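Long-range contact in Non-reducing end beta-L-arabinofuranosidase (Bacteroides thetaiotaomicron, PDB 5MQO), which is a GH127-family glycoside hydrolase linked to the breakdown of complex plant pectin, probably cleaving terminal sugars from its glycan chains: residues 332-345 / 366-380. Numbering follows the deposited sequence.
Sequences TRKMYVTGACGALY and SYGRPYQLPNSTAHN
The Tyr336 ring is sandwiched between two side chains of 366-380. Leu373 CD2 makes a CH-pi contact over the ring centre, 4.0 Å from the centroid. Asn380 ND2 sits over the opposite face, toward the rim, and the amide plane stands 81° from the ring. CG of Tyr336 stands beside the backbone N (chi1 -69°), and the ring extends from there to the Pro374 carbonyl. Tyr336 OH donates to a lone pair of Pro374 O at 2.7 Å, in the carbonyl plane. Ala378 CB packs against the same phenol end. A leucine in place of Tyr336 would probably leave Pro374 O without this donor and a gap between Leu373 and Asn380.

A second aromatic contact is edge-to-face. The His379 edge points ND1 at the centre of the Tyr345 face, with the planes at 85°. Tyr345 OH bonds onward to Lys447.

The remaining packing sets aliphatic groups against flat polar ones and backbone. Pro370 CG lies over one face of the Arg333 guanidinium, toward its rim, 3.7 Å from Arg333 CZ. Arg333 and Lys334 both form salt bridges with Asp329. Leu344 CD1 rests on Gly368 CA, while its CD2 meets the Gln372 amide.

Backbone hydrogen bonds join the segments at three places. Tyr371 N donates to Arg333 O at 2.7 Å. Gly342 O takes Asn380 N at 2.9 Å and, weakly, His379 N. Leu344 and Ser366 exchange two bonds as an antiparallel hydrogen-bonded pair.

Ala343 and Leu344 both face Ser366, which makes a classic beta bulge. The contact joins the loop leaving helix 317-333 to the loop entering helix 382-399. It is loop-to-loop packing between successive helices of the GH127 catalytic domain, which belongs to the six-hairpin clan.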
loop_
_atom_site.group_PDB
_atom_site.type_symbol
_atom_site.label_atom_id
_atom_site.label_comp_id
_atom_site.label_asym_id
_atom_site.label_seq_id
_atom_site.Cartn_x
_atom_site.Cartn_y
_atom_site.Cartn_z
ATOM N N THR A 332 0.088 8.154 -14.144
ATOM C CA THR A 332 0.493 8.124 -15.544
ATOM C C THR A 332 1.908 8.748 -15.766
ATOM O O THR A 332 2.487 8.652 -16.879
ATOM C CB THR A 332 -0.588 8.807 -16.394
ATOM O OG1 THR A 332 -0.595 10.203 -16.123
ATOM C CG2 THR A 332 -1.976 8.199 -16.086
ATOM N N ARG A 333 2.467 9.401 -14.743
ATOM C CA ARG A 333 3.687 10.177 -14.964
ATOM C C ARG A 333 4.775 10.069 -13.931
ATOM O O ARG A 333 5.913 10.377 -14.266
ATOM C CB ARG A 333 3.368 11.662 -15.214
ATOM C CG ARG A 333 2.204 11.900 -16.175
ATOM C CD ARG A 333 2.242 13.285 -16.802
ATOM N NE ARG A 333 2.335 14.298 -15.771
ATOM C CZ ARG A 333 2.597 15.585 -15.982
ATOM N NH1 ARG A 333 2.772 16.049 -17.219
ATOM N NH2 ARG A 333 2.684 16.422 -14.938
ATOM N N LYS A 334 4.468 9.660 -12.701
ATOM C CA LYS A 334 5.434 9.746 -11.608
ATOM C C LYS A 334 5.462 8.551 -10.650
ATOM O O LYS A 334 5.854 8.698 -9.490
ATOM C CB LYS A 334 5.147 11.013 -10.814
ATOM C CG LYS A 334 5.355 12.274 -11.601
ATOM C CD LYS A 334 5.207 13.483 -10.705
ATOM C CE LYS A 334 5.088 14.761 -11.524
ATOM N NZ LYS A 334 4.848 15.895 -10.591
ATOM N N MET A 335 5.056 7.371 -11.110
ATOM C CA MET A 335 4.949 6.209 -10.230
ATOM C C MET A 335 5.746 5.102 -10.832
ATOM O O MET A 335 5.640 4.838 -12.034
ATOM C CB MET A 335 3.511 5.763 -10.126
ATOM C CG MET A 335 3.294 4.522 -9.290
ATOM S SD MET A 335 1.544 4.153 -9.146
ATOM C CE MET A 335 1.348 3.229 -10.663
ATOM N N TYR A 336 6.521 4.428 -10.000
ATOM C CA TYR A 336 7.215 3.236 -10.465
ATOM C C TYR A 336 6.214 2.087 -10.740
ATOM O O TYR A 336 5.122 2.046 -10.166
ATOM C CB TYR A 336 8.290 2.836 -9.481
ATOM C CG TYR A 336 9.404 3.806 -9.461
ATOM C CD1 TYR A 336 9.394 4.916 -8.620
ATOM C CD2 TYR A 336 10.499 3.620 -10.275
ATOM C CE1 TYR A 336 10.469 5.819 -8.594
ATOM C CE2 TYR A 336 11.566 4.506 -10.280
ATOM C CZ TYR A 336 11.564 5.604 -9.437
ATOM O OH TYR A 336 12.646 6.473 -9.458
ATOM N N VAL A 337 6.600 1.158 -11.607
ATOM C CA VAL A 337 5.757 0.002 -11.984
ATOM C C VAL A 337 5.315 -0.903 -10.818
ATOM O O VAL A 337 4.339 -1.614 -10.939
ATOM C CB VAL A 337 6.467 -0.825 -13.077
ATOM C CG1 VAL A 337 7.685 -1.533 -12.487
ATOM C CG2 VAL A 337 5.525 -1.820 -13.751
ATOM N N THR A 338 6.031 -0.844 -9.699
ATOM C CA THR A 338 5.675 -1.491 -8.439
ATOM C C THR A 338 4.718 -0.696 -7.539
ATOM O O THR A 338 4.401 -1.131 -6.422
ATOM C CB THR A 338 6.959 -1.714 -7.609
ATOM O OG1 THR A 338 7.596 -0.461 -7.328
ATOM C CG2 THR A 338 7.939 -2.589 -8.361
ATOM N N GLY A 339 4.272 0.471 -8.000
ATOM C CA GLY A 339 3.392 1.364 -7.203
ATOM C C GLY A 339 4.137 2.343 -6.300
ATOM O O GLY A 339 3.527 3.204 -5.678
ATOM N N ALA A 340 5.463 2.243 -6.266
ATOM C CA ALA A 340 6.242 2.997 -5.295
ATOM C C ALA A 340 6.345 4.427 -5.766
ATOM O O ALA A 340 6.217 4.684 -6.959
ATOM C CB ALA A 340 7.622 2.390 -5.086
ATOM N N CYS A 341 6.549 5.336 -4.822
ATOM C CA CYS A 341 6.544 6.732 -5.110
ATOM C C CYS A 341 7.771 7.429 -4.498
ATOM O O CYS A 341 8.098 7.226 -3.332
ATOM C CB CYS A 341 5.236 7.345 -4.594
ATOM S SG CYS A 341 3.727 6.654 -5.338
ATOM N N GLY A 342 8.408 8.280 -5.293
ATOM C CA GLY A 342 9.503 9.101 -4.849
ATOM C C GLY A 342 10.792 8.631 -5.491
ATOM O O GLY A 342 11.421 7.702 -5.023
ATOM N N ALA A 343 11.144 9.323 -6.563
ATOM C CA ALA A 343 12.316 9.120 -7.386
ATOM C C ALA A 343 13.600 9.758 -6.894
ATOM O O ALA A 343 14.669 9.394 -7.388
ATOM C CB ALA A 343 12.025 9.729 -8.736
ATOM N N LEU A 344 13.510 10.762 -6.011
ATOM C CA LEU A 344 14.676 11.608 -5.666
ATOM C C LEU A 344 14.942 11.490 -4.199
ATOM O O LEU A 344 14.055 11.712 -3.390
ATOM C CB LEU A 344 14.461 13.085 -6.007
ATOM C CG LEU A 344 13.912 13.452 -7.392
ATOM C CD1 LEU A 344 13.395 14.877 -7.393
ATOM C CD2 LEU A 344 14.919 13.272 -8.511
ATOM N N TYR A 345 16.173 11.122 -3.877
ATOM C CA TYR A 345 16.729 11.301 -2.536
ATOM C C TYR A 345 16.772 12.815 -2.252
ATOM O O TYR A 345 16.290 13.260 -1.215
ATOM C CB TYR A 345 18.154 10.689 -2.443
ATOM C CG TYR A 345 18.218 9.150 -2.332
ATOM C CD1 TYR A 345 17.759 8.309 -3.357
ATOM C CD2 TYR A 345 18.767 8.538 -1.197
ATOM C CE1 TYR A 345 17.822 6.923 -3.230
ATOM C CE2 TYR A 345 18.840 7.163 -1.081
ATOM C CZ TYR A 345 18.369 6.360 -2.093
ATOM O OH TYR A 345 18.444 5.003 -1.958
ATOM N N SER A 366 11.394 12.387 -2.502
ATOM C CA SER A 366 10.456 13.215 -3.225
ATOM C C SER A 366 10.120 12.783 -4.652
ATOM O O SER A 366 10.922 12.143 -5.359
ATOM C CB SER A 366 10.997 14.649 -3.271
ATOM O OG SER A 366 10.211 15.479 -4.098
ATOM N N TYR A 367 8.923 13.202 -5.070
ATOM C CA TYR A 367 8.494 13.108 -6.445
ATOM C C TYR A 367 9.456 13.930 -7.278
ATOM O O TYR A 367 10.000 14.878 -6.788
ATOM C CB TYR A 367 7.056 13.642 -6.588
ATOM C CG TYR A 367 5.970 12.682 -6.142
ATOM C CD1 TYR A 367 5.755 11.488 -6.835
ATOM C CD2 TYR A 367 5.135 12.961 -5.041
ATOM C CE1 TYR A 367 4.759 10.583 -6.451
ATOM C CE2 TYR A 367 4.131 12.065 -4.660
ATOM C CZ TYR A 367 3.952 10.871 -5.375
ATOM O OH TYR A 367 2.981 9.950 -5.045
ATOM N N GLY A 368 9.668 13.542 -8.531
ATOM C CA GLY A 368 10.568 14.241 -9.489
ATOM C C GLY A 368 9.767 14.822 -10.624
ATOM O O GLY A 368 8.538 15.001 -10.470
ATOM N N ARG A 369 10.449 15.139 -11.735
ATOM C CA ARG A 369 9.820 15.589 -12.987
ATOM C C ARG A 369 8.938 14.487 -13.540
ATOM O O ARG A 369 9.183 13.316 -13.258
ATOM C CB ARG A 369 10.860 15.872 -14.078
ATOM C CG ARG A 369 11.753 17.114 -13.885
ATOM C CD ARG A 369 12.625 17.407 -15.130
ATOM N NE ARG A 369 13.042 16.163 -15.797
ATOM C CZ ARG A 369 14.108 15.448 -15.468
ATOM N NH1 ARG A 369 14.933 15.845 -14.514
ATOM N NH2 ARG A 369 14.371 14.329 -16.109
ATOM N N PRO A 370 7.920 14.840 -14.340
ATOM C CA PRO A 370 7.171 13.813 -15.041
ATOM C C PRO A 370 8.102 12.855 -15.819
ATOM O O PRO A 370 9.132 13.285 -16.372
ATOM C CB PRO A 370 6.287 14.614 -16.021
ATOM C CG PRO A 370 6.292 16.029 -15.552
ATOM C CD PRO A 370 7.285 16.164 -14.447
ATOM N N TYR A 371 7.750 11.571 -15.828
ATOM C CA TYR A 371 8.566 10.524 -16.418
ATOM C C TYR A 371 10.032 10.443 -15.940
ATOM O O TYR A 371 10.875 9.855 -16.643
ATOM C CB TYR A 371 8.509 10.628 -17.942
ATOM C CG TYR A 371 7.121 10.837 -18.438
ATOM C CD1 TYR A 371 6.179 9.794 -18.420
ATOM C CD2 TYR A 371 6.709 12.091 -18.881
ATOM C CE1 TYR A 371 4.867 10.005 -18.853
ATOM C CE2 TYR A 371 5.418 12.302 -19.341
ATOM C CZ TYR A 371 4.495 11.260 -19.316
ATOM O OH TYR A 371 3.218 11.518 -19.745
ATOM N N GLN A 372 10.364 11.001 -14.780
ATOM C CA GLN A 372 11.720 10.854 -14.256
ATOM C C GLN A 372 11.714 9.679 -13.290
ATOM O O GLN A 372 11.375 9.833 -12.107
ATOM C CB GLN A 372 12.213 12.137 -13.582
ATOM C CG GLN A 372 13.574 12.017 -12.918
ATOM C CD GLN A 372 14.011 13.287 -12.226
ATOM O OE1 GLN A 372 13.197 14.154 -11.838
ATOM N NE2 GLN A 372 15.314 13.412 -12.055
ATOM N N LEU A 373 12.067 8.501 -13.800
ATOM C CA LEU A 373 11.930 7.257 -13.026
ATOM C C LEU A 373 13.188 6.402 -12.938
ATOM O O LEU A 373 13.148 5.228 -13.274
ATOM C CB LEU A 373 10.743 6.449 -13.563
ATOM C CG LEU A 373 9.412 7.223 -13.466
ATOM C CD1 LEU A 373 8.333 6.567 -14.325
ATOM C CD2 LEU A 373 8.959 7.373 -12.015
ATOM N N PRO A 374 14.298 6.971 -12.427
ATOM C CA PRO A 374 15.545 6.218 -12.288
ATOM C C PRO A 374 15.408 4.988 -11.388
ATOM O O PRO A 374 14.509 4.901 -10.587
ATOM C CB PRO A 374 16.468 7.234 -11.605
ATOM C CG PRO A 374 15.544 8.071 -10.782
ATOM C CD PRO A 374 14.410 8.282 -11.744
ATOM N N ASN A 375 16.355 4.087 -11.495
ATOM C CA ASN A 375 16.212 2.760 -10.987
ATOM C C ASN A 375 17.108 2.546 -9.781
ATOM O O ASN A 375 16.609 2.200 -8.706
ATOM C CB ASN A 375 16.567 1.774 -12.100
ATOM C CG ASN A 375 15.494 1.682 -13.174
ATOM O OD1 ASN A 375 15.593 2.286 -14.250
ATOM N ND2 ASN A 375 14.468 0.887 -12.893
ATOM N N SER A 376 18.420 2.716 -9.975
ATOM C CA SER A 376 19.409 2.596 -8.905
ATOM C C SER A 376 19.172 3.610 -7.801
ATOM O O SER A 376 19.390 3.289 -6.636
ATOM C CB SER A 376 20.850 2.773 -9.408
ATOM O OG SER A 376 21.208 1.865 -10.443
ATOM N N THR A 377 18.737 4.818 -8.146
ATOM C CA THR A 377 18.527 5.841 -7.156
ATOM C C THR A 377 17.060 6.119 -6.840
ATOM O O THR A 377 16.761 7.145 -6.229
ATOM C CB THR A 377 19.240 7.145 -7.556
ATOM O OG1 THR A 377 18.754 7.574 -8.823
ATOM C CG2 THR A 377 20.761 6.921 -7.648
ATOM N N ALA A 378 16.144 5.228 -7.208
ATOM C CA ALA A 378 14.743 5.348 -6.747
ATOM C C ALA A 378 14.721 5.281 -5.239
ATOM O O ALA A 378 15.313 4.374 -4.655
ATOM C CB ALA A 378 13.881 4.240 -7.308
ATOM N N HIS A 379 14.094 6.268 -4.611
ATOM C CA HIS A 379 14.027 6.340 -3.143
ATOM C C HIS A 379 12.951 5.367 -2.679
ATOM O O HIS A 379 13.278 4.370 -2.058
ATOM C CB HIS A 379 13.760 7.772 -2.671
ATOM C CG HIS A 379 13.856 7.951 -1.195
ATOM N ND1 HIS A 379 15.041 8.234 -0.558
ATOM C CD2 HIS A 379 12.913 7.906 -0.229
ATOM C CE1 HIS A 379 14.825 8.346 0.744
ATOM N NE2 HIS A 379 13.538 8.151 0.968
ATOM N N ASN A 380 11.692 5.626 -3.028
ATOM C CA ASN A 380 10.579 4.706 -2.742
ATOM C C ASN A 380 10.530 4.191 -1.302
ATOM O O ASN A 380 10.423 2.997 -1.012
ATOM C CB ASN A 380 10.640 3.565 -3.716
ATOM C CG ASN A 380 10.444 4.021 -5.134
ATOM O OD1 ASN A 380 9.860 5.087 -5.391
ATOM N ND2 ASN A 380 10.914 3.206 -6.078
#